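Local coordinates for protein putative oxidoreductase FAD-binding subunit (Sulfolobus tokodaii, PDB 4ZOH) that probably serves as the FAD-binding subunit of a molybdopterin-dependent oxidoreductase of the xanthine and CO dehydrogenase type, passing electrons through its bound flavin, at residues Met126-Val140 with Asp154-Pro167. Numbering follows the deposited sequence.
Sequences MDAKVKITSRKGDRV and DLNPGELVTEIQVP. With FAD (flavin-adenine dinucleotide), chain H.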
loop_
_atom_site.group_PDB
_atom_site.type_symbol
_atom_site.label_atom_id
_atom_site.label_comp_id
_atom_site.label_asym_id
_atom_site.label_seq_id
_atom_site.Cartn_x
_atom_site.Cartn_y
_atom_site.Cartn_z
ATOM N N MET B 126 -48.330 27.910 16.446
ATOM C CA MET B 126 -49.295 27.600 15.436
ATOM C C MET B 126 -50.498 26.749 15.938
ATOM O O MET B 126 -51.439 26.536 15.181
ATOM C CB MET B 126 -48.553 26.927 14.293
ATOM C CG MET B 126 -47.668 27.889 13.536
ATOM S SD MET B 126 -46.633 27.099 12.291
ATOM C CE MET B 126 -47.586 27.335 10.746
ATOM N N ASP B 127 -50.484 26.273 17.187
ATOM C CA ASP B 127 -51.488 25.240 17.619
ATOM C C ASP B 127 -51.514 24.054 16.639
ATOM O O ASP B 127 -52.585 23.517 16.281
ATOM C CB ASP B 127 -52.943 25.758 17.873
ATOM C CG ASP B 127 -53.007 27.075 18.662
ATOM O OD1 ASP B 127 -52.380 27.174 19.740
ATOM O OD2 ASP B 127 -53.666 28.028 18.163
ATOM N N ALA B 128 -50.310 23.658 16.206
ATOM C CA ALA B 128 -50.121 22.470 15.389
ATOM C C ALA B 128 -50.770 21.241 16.023
ATOM O O ALA B 128 -50.873 21.154 17.285
ATOM C CB ALA B 128 -48.638 22.212 15.204
ATOM N N LYS B 129 -51.177 20.287 15.158
ATOM C CA LYS B 129 -51.580 18.946 15.637
ATOM C C LYS B 129 -50.796 17.798 14.965
ATOM O O LYS B 129 -50.430 17.889 13.788
ATOM C CB LYS B 129 -53.074 18.698 15.357
ATOM C CG LYS B 129 -54.052 19.628 16.063
ATOM C CD LYS B 129 -55.506 19.248 15.701
ATOM C CE LYS B 129 -56.528 20.258 16.226
ATOM N NZ LYS B 129 -56.252 20.615 17.649
ATOM N N VAL B 130 -50.695 16.688 15.704
ATOM C CA VAL B 130 -49.875 15.521 15.389
ATOM C C VAL B 130 -50.809 14.330 15.164
ATOM O O VAL B 130 -51.511 13.911 16.087
ATOM C CB VAL B 130 -48.863 15.199 16.511
ATOM C CG1 VAL B 130 -47.890 14.085 16.080
ATOM C CG2 VAL B 130 -48.086 16.457 16.960
ATOM N N LYS B 131 -50.864 13.834 13.919
ATOM C CA LYS B 131 -51.580 12.603 13.638
ATOM C C LYS B 131 -50.621 11.460 13.967
ATOM O O LYS B 131 -49.504 11.417 13.446
ATOM C CB LYS B 131 -52.065 12.550 12.186
ATOM C CG LYS B 131 -52.802 11.256 11.794
ATOM C CD LYS B 131 -53.364 11.347 10.389
ATOM C CE LYS B 131 -54.566 12.312 10.306
ATOM N NZ LYS B 131 -55.100 12.541 8.919
ATOM N N ILE B 132 -51.065 10.566 14.851
ATOM C CA ILE B 132 -50.316 9.399 15.307
ATOM C C ILE B 132 -50.990 8.157 14.764
ATOM O O ILE B 132 -52.193 7.995 14.952
ATOM C CB ILE B 132 -50.256 9.343 16.844
ATOM C CG1 ILE B 132 -49.630 10.623 17.385
ATOM C CG2 ILE B 132 -49.514 8.095 17.306
ATOM C CD1 ILE B 132 -49.665 10.777 18.901
ATOM N N THR B 133 -50.240 7.290 14.079
ATOM C CA THR B 133 -50.808 6.080 13.535
ATOM C C THR B 133 -50.370 4.788 14.211
ATOM O O THR B 133 -49.223 4.616 14.612
ATOM C CB THR B 133 -50.619 6.013 12.023
ATOM O OG1 THR B 133 -51.158 7.205 11.458
ATOM C CG2 THR B 133 -51.349 4.828 11.429
ATOM N N SER B 134 -51.309 3.859 14.243
ATOM C CA SER B 134 -51.239 2.594 14.929
ATOM C C SER B 134 -51.817 1.572 13.960
ATOM O O SER B 134 -52.432 1.949 12.944
ATOM C CB SER B 134 -52.143 2.734 16.152
ATOM O OG SER B 134 -52.078 1.617 16.981
ATOM N N ARG B 135 -51.618 0.276 14.225
ATOM C CA ARG B 135 -52.359 -0.767 13.489
ATOM C C ARG B 135 -53.845 -0.611 13.886
ATOM O O ARG B 135 -54.769 -0.773 13.075
ATOM C CB ARG B 135 -51.831 -2.174 13.819
ATOM C CG ARG B 135 -50.729 -2.732 12.910
ATOM C CD ARG B 135 -50.641 -4.267 12.981
ATOM N NE ARG B 135 -51.297 -4.890 11.826
ATOM C CZ ARG B 135 -52.607 -5.148 11.704
ATOM N NH1 ARG B 135 -53.465 -4.877 12.680
ATOM N NH2 ARG B 135 -53.072 -5.695 10.588
ATOM N N LYS B 136 -54.029 -0.241 15.148
ATOM C CA LYS B 136 -55.293 0.191 15.723
ATOM C C LYS B 136 -56.003 1.426 15.043
ATOM O O LYS B 136 -57.165 1.655 15.303
ATOM C CB LYS B 136 -55.058 0.364 17.246
ATOM C CG LYS B 136 -56.205 0.915 18.056
ATOM C CD LYS B 136 -56.019 0.691 19.544
ATOM C CE LYS B 136 -57.207 1.325 20.260
ATOM N NZ LYS B 136 -57.227 1.034 21.715
ATOM N N GLY B 137 -55.345 2.180 14.155
ATOM C CA GLY B 137 -55.945 3.389 13.499
ATOM C C GLY B 137 -55.180 4.682 13.833
ATOM O O GLY B 137 -54.007 4.624 14.237
ATOM N N ASP B 138 -55.834 5.842 13.703
ATOM C CA ASP B 138 -55.219 7.167 13.978
ATOM C C ASP B 138 -55.711 7.943 15.210
ATOM O O ASP B 138 -56.900 7.999 15.454
ATOM C CB ASP B 138 -55.378 8.059 12.753
ATOM C CG ASP B 138 -54.794 7.441 11.494
ATOM O OD1 ASP B 138 -53.883 6.607 11.607
ATOM O OD2 ASP B 138 -55.231 7.801 10.373
ATOM N N ARG B 139 -54.798 8.548 15.970
ATOM C CA ARG B 139 -55.124 9.512 17.060
ATOM C C ARG B 139 -54.529 10.892 16.702
ATOM O O ARG B 139 -53.322 11.002 16.385
ATOM C CB ARG B 139 -54.519 9.113 18.414
ATOM C CG ARG B 139 -54.009 7.682 18.516
ATOM C CD ARG B 139 -52.792 7.545 19.416
ATOM N NE ARG B 139 -52.690 8.638 20.359
ATOM C CZ ARG B 139 -51.673 8.864 21.192
ATOM N NH1 ARG B 139 -50.613 8.065 21.237
ATOM N NH2 ARG B 139 -51.724 9.921 22.002
ATOM N N VAL B 140 -55.354 11.934 16.769
ATOM C CA VAL B 140 -54.897 13.313 16.512
ATOM C C VAL B 140 -54.838 13.980 17.871
ATOM O O VAL B 140 -55.772 13.876 18.657
ATOM C CB VAL B 140 -55.764 14.076 15.461
ATOM C CG1 VAL B 140 -55.147 15.419 15.090
ATOM C CG2 VAL B 140 -55.925 13.265 14.203
ATOM N N ASP B 154 -45.514 11.737 23.147
ATOM C CA ASP B 154 -46.695 10.939 23.527
ATOM C C ASP B 154 -46.878 9.876 22.464
ATOM O O ASP B 154 -47.762 9.962 21.576
ATOM C CB ASP B 154 -47.942 11.841 23.638
ATOM C CG ASP B 154 -49.255 11.047 23.710
ATOM O OD1 ASP B 154 -49.320 10.054 24.465
ATOM O OD2 ASP B 154 -50.209 11.409 22.990
ATOM N N LEU B 155 -46.009 8.875 22.554
ATOM C CA LEU B 155 -45.948 7.802 21.571
ATOM C C LEU B 155 -45.801 6.511 22.309
ATOM O O LEU B 155 -44.999 6.387 23.221
ATOM C CB LEU B 155 -44.750 7.979 20.621
ATOM C CG LEU B 155 -44.923 8.976 19.475
ATOM C CD1 LEU B 155 -43.573 9.250 18.819
ATOM C CD2 LEU B 155 -45.958 8.538 18.444
ATOM N N ASN B 156 -46.603 5.549 21.924
ATOM C CA ASN B 156 -46.550 4.225 22.545
ATOM C C ASN B 156 -45.826 3.248 21.631
ATOM O O ASN B 156 -45.774 3.461 20.412
ATOM C CB ASN B 156 -47.970 3.725 22.844
ATOM C CG ASN B 156 -48.720 4.662 23.750
ATOM O OD1 ASN B 156 -49.506 5.486 23.282
ATOM N ND2 ASN B 156 -48.447 4.578 25.049
ATOM N N PRO B 157 -45.271 2.168 22.206
ATOM C CA PRO B 157 -44.720 1.135 21.331
ATOM C C PRO B 157 -45.808 0.707 20.354
ATOM O O PRO B 157 -46.965 0.605 20.743
ATOM C CB PRO B 157 -44.366 0.021 22.313
ATOM C CG PRO B 157 -44.120 0.751 23.606
ATOM C CD PRO B 157 -45.214 1.775 23.627
ATOM N N GLY B 158 -45.455 0.561 19.077
ATOM C CA GLY B 158 -46.435 0.337 18.033
ATOM C C GLY B 158 -46.840 1.569 17.204
ATOM O O GLY B 158 -47.482 1.437 16.129
ATOM N N GLU B 159 -46.503 2.783 17.644
ATOM C CA GLU B 159 -47.021 3.925 16.822
ATOM C C GLU B 159 -46.025 4.879 16.202
ATOM O O GLU B 159 -44.963 5.092 16.739
ATOM C CB GLU B 159 -48.147 4.678 17.532
ATOM C CG GLU B 159 -48.095 4.592 19.035
ATOM C CD GLU B 159 -49.158 5.428 19.718
ATOM O OE1 GLU B 159 -48.777 6.154 20.667
ATOM O OE2 GLU B 159 -50.346 5.359 19.302
ATOM N N LEU B 160 -46.401 5.456 15.067
ATOM C CA LEU B 160 -45.613 6.451 14.408
ATOM C C LEU B 160 -46.397 7.733 14.145
ATOM O O LEU B 160 -47.513 7.681 13.661
ATOM C CB LEU B 160 -45.121 5.912 13.045
ATOM C CG LEU B 160 -44.169 4.684 13.099
ATOM C CD1 LEU B 160 -44.003 4.122 11.702
ATOM C CD2 LEU B 160 -42.821 5.007 13.744
ATOM N N VAL B 161 -45.754 8.881 14.340
ATOM C CA VAL B 161 -46.194 10.103 13.685
ATOM C C VAL B 161 -46.294 9.955 12.171
ATOM O O VAL B 161 -45.314 9.597 11.480
ATOM C CB VAL B 161 -45.252 11.259 14.053
ATOM C CG1 VAL B 161 -45.708 12.582 13.410
ATOM C CG2 VAL B 161 -45.148 11.354 15.568
ATOM N N THR B 162 -47.452 10.270 11.610
ATOM C CA THR B 162 -47.562 10.195 10.179
ATOM C C THR B 162 -47.789 11.554 9.536
ATOM O O THR B 162 -47.542 11.713 8.287
ATOM C CB THR B 162 -48.688 9.227 9.734
ATOM O OG1 THR B 162 -49.900 9.518 10.456
ATOM C CG2 THR B 162 -48.286 7.801 10.004
ATOM N N GLU B 163 -48.241 12.522 10.356
ATOM C CA GLU B 163 -48.692 13.839 9.828
ATOM C C GLU B 163 -48.677 14.931 10.852
ATOM O O GLU B 163 -48.985 14.709 12.021
ATOM C CB GLU B 163 -50.074 13.754 9.205
ATOM C CG GLU B 163 -50.526 14.965 8.418
ATOM C CD GLU B 163 -51.920 14.720 7.848
ATOM O OE1 GLU B 163 -52.881 14.660 8.635
ATOM O OE2 GLU B 163 -52.069 14.560 6.623
ATOM N N ILE B 164 -48.269 16.104 10.399
ATOM C CA ILE B 164 -48.356 17.306 11.194
ATOM C C ILE B 164 -49.350 18.193 10.472
ATOM O O ILE B 164 -49.283 18.328 9.195
ATOM C CB ILE B 164 -46.979 18.031 11.387
ATOM C CG1 ILE B 164 -46.020 17.228 12.288
ATOM C CG2 ILE B 164 -47.181 19.351 12.143
ATOM C CD1 ILE B 164 -45.525 15.895 11.729
ATOM N N GLN B 165 -50.293 18.734 11.275
ATOM C CA GLN B 165 -51.328 19.739 10.800
ATOM C C GLN B 165 -51.197 21.108 11.460
ATOM O O GLN B 165 -50.989 21.237 12.687
ATOM C CB GLN B 165 -52.715 19.218 11.124
ATOM C CG GLN B 165 -53.170 18.021 10.291
ATOM C CD GLN B 165 -54.267 17.294 11.027
ATOM O OE1 GLN B 165 -55.034 17.931 11.762
ATOM N NE2 GLN B 165 -54.328 15.966 10.890
ATOM N N VAL B 166 -51.292 22.134 10.639
ATOM C CA VAL B 166 -51.217 23.522 11.096
ATOM C C VAL B 166 -52.274 24.332 10.311
ATOM O O VAL B 166 -52.569 24.000 9.153
ATOM C CB VAL B 166 -49.796 24.141 10.871
ATOM C CG1 VAL B 166 -48.745 23.507 11.809
ATOM C CG2 VAL B 166 -49.372 24.128 9.403
ATOM N N PRO B 167 -52.827 25.416 10.915
ATOM C CA PRO B 167 -53.705 26.315 10.151
ATOM C C PRO B 167 -52.889 26.988 9.044
ATOM O O PRO B 167 -51.645 27.000 9.098
ATOM C CB PRO B 167 -54.141 27.355 11.204
ATOM C CG PRO B 167 -53.944 26.666 12.525
ATOM C CD PRO B 167 -52.700 25.830 12.329
HETATM P PA FAD H . -34.273 10.339 13.129
HETATM O O1A FAD H . -32.901 10.646 13.628
HETATM O O2A FAD H . -34.502 9.352 12.066
HETATM O O5B FAD H . -35.172 9.884 14.323
HETATM C C5B FAD H . -35.146 10.629 15.578
HETATM C C4B FAD H . -36.152 9.913 16.638
HETATM O O4B FAD H . -37.542 9.807 16.128
HETATM C C3B FAD H . -35.710 8.464 16.806
HETATM O O3B FAD H . -35.875 8.090 18.152
HETATM C C2B FAD H . -36.605 7.649 15.844
HETATM O O2B FAD H . -36.791 6.280 16.227
HETATM C C1B FAD H . -37.911 8.358 15.967
HETATM N N9A FAD H . -38.737 8.621 14.795
HETATM C C8A FAD H . -38.376 9.104 13.608
HETATM N N7A FAD H . -39.481 9.281 12.846
HETATM C C5A FAD H . -40.550 8.904 13.589
HETATM C C6A FAD H . -41.942 8.876 13.363
HETATM N N6A FAD H . -42.392 9.309 12.188
HETATM N N1A FAD H . -42.765 8.419 14.325
HETATM C C2A FAD H . -42.304 8.047 15.548
HETATM N N3A FAD H . -40.989 8.057 15.786
HETATM C C4A FAD H . -40.085 8.485 14.831
HETATM N N1 FAD H . -32.407 20.237 14.874
HETATM C C2 FAD H . -32.929 21.492 15.173
HETATM O O2 FAD H . -34.090 21.584 15.517
HETATM N N3 FAD H . -32.161 22.613 15.077
HETATM C C4 FAD H . -30.859 22.532 14.712
HETATM O O4 FAD H . -30.222 23.584 14.596
HETATM C C4X FAD H . -30.303 21.264 14.438
HETATM N N5 FAD H . -28.981 21.178 14.060
HETATM C C5X FAD H . -28.429 19.886 13.810
HETATM C C6 FAD H . -27.078 19.808 13.491
HETATM C C7 FAD H . -26.502 18.560 13.205
HETATM C C7M FAD H . -24.998 18.554 12.853
HETATM C C8 FAD H . -27.285 17.390 13.277
HETATM C C8M FAD H . -26.713 15.971 13.009
HETATM C C9 FAD H . -28.640 17.463 13.650
HETATM C C9A FAD H . -29.213 18.713 13.894
HETATM N N10 FAD H . -30.570 18.839 14.267
HETATM C C10 FAD H . -31.083 20.125 14.522
HETATM C "C1'" FAD H . -31.453 17.685 14.395
HETATM C "C2'" FAD H . -32.120 17.342 13.049
HETATM O "O2'" FAD H . -33.127 18.341 12.787
HETATM C "C3'" FAD H . -32.712 15.905 13.023
HETATM O "O3'" FAD H . -32.972 15.630 11.644
HETATM C "C4'" FAD H . -34.006 15.763 13.807
HETATM O "O4'" FAD H . -33.780 16.239 15.133
HETATM C "C5'" FAD H . -34.501 14.302 13.859
HETATM O "O5'" FAD H . -35.203 14.081 12.607
HETATM P P FAD H . -34.812 12.857 11.694
HETATM O O1P FAD H . -35.856 12.727 10.634
HETATM O O2P FAD H . -33.406 12.972 11.245
HETATM O O3P FAD H . -35.023 11.713 12.762
HETATM O O HOH W 1 -49.417 -0.441 15.636
#
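Glu163 OE1 is gripped from opposite faces of its carboxylate plane by Lys131 NZ, at 3.1 Å in a salt bridge, and by Gln165 NE2, at 3.0 Å. The lysine arrives from above that plane, 35° out of it, whereas the amide meets the anti side. With CG of Lys131 anti to its N (chi1 178°) and the chain bent at chi3, the ammonium swings back over Glu163; the carboxylate's other oxygen is hydrogen-bonded to Tyr61. A methionine in place of Lys131 would probably leave Glu163 OE1 with the Gln165 amide but without its countercharge.

Beneath these groups, strands 129-134 and 160-167 pair antiparallel. Lys129 and Gln165 exchange two backbone bonds, Gln165 N to Lys129 O measuring 2.7 Å and nearly straight at 175°. A classic bulge interrupts the ladder: Thr162 and Glu163 both face Lys131, and the register slips by one before Ile132 pairs with Val161. At the bulge Thr162 OG1 donates to Thr133 OG1 over 2.8 Å, and the latter hydroxyl in turn donates a hydrogen bond to Asp138 OD1. On the other face, Val130 CG1 meets Val161 CG1 at 3.8 Å in an apolar patch. At the charged end of that face, the Arg139 guanidinium turns its edge to the carboxylates of Glu159, in a salt bridge whose hydrogen bonds are weak, and Asp154, where the modelled contact is too short for its geometry to be relied on; Ile132 CD1 lies 3.6 Å above the guanidinium plane, over its centre.

Val161 also reads the adenine of FAD with its backbone: its O accepts from FAD N6A at 3.0 Å, and its N donates weakly to FAD N1A. In the five-stranded antiparallel sheet, strand 160-167 runs between 68-72 and 129-134, with hairpin partner 137-142 outermost; helices 106-112 and 143-146 cover the valine-bearing face, and helix 14-23 packs against Leu160.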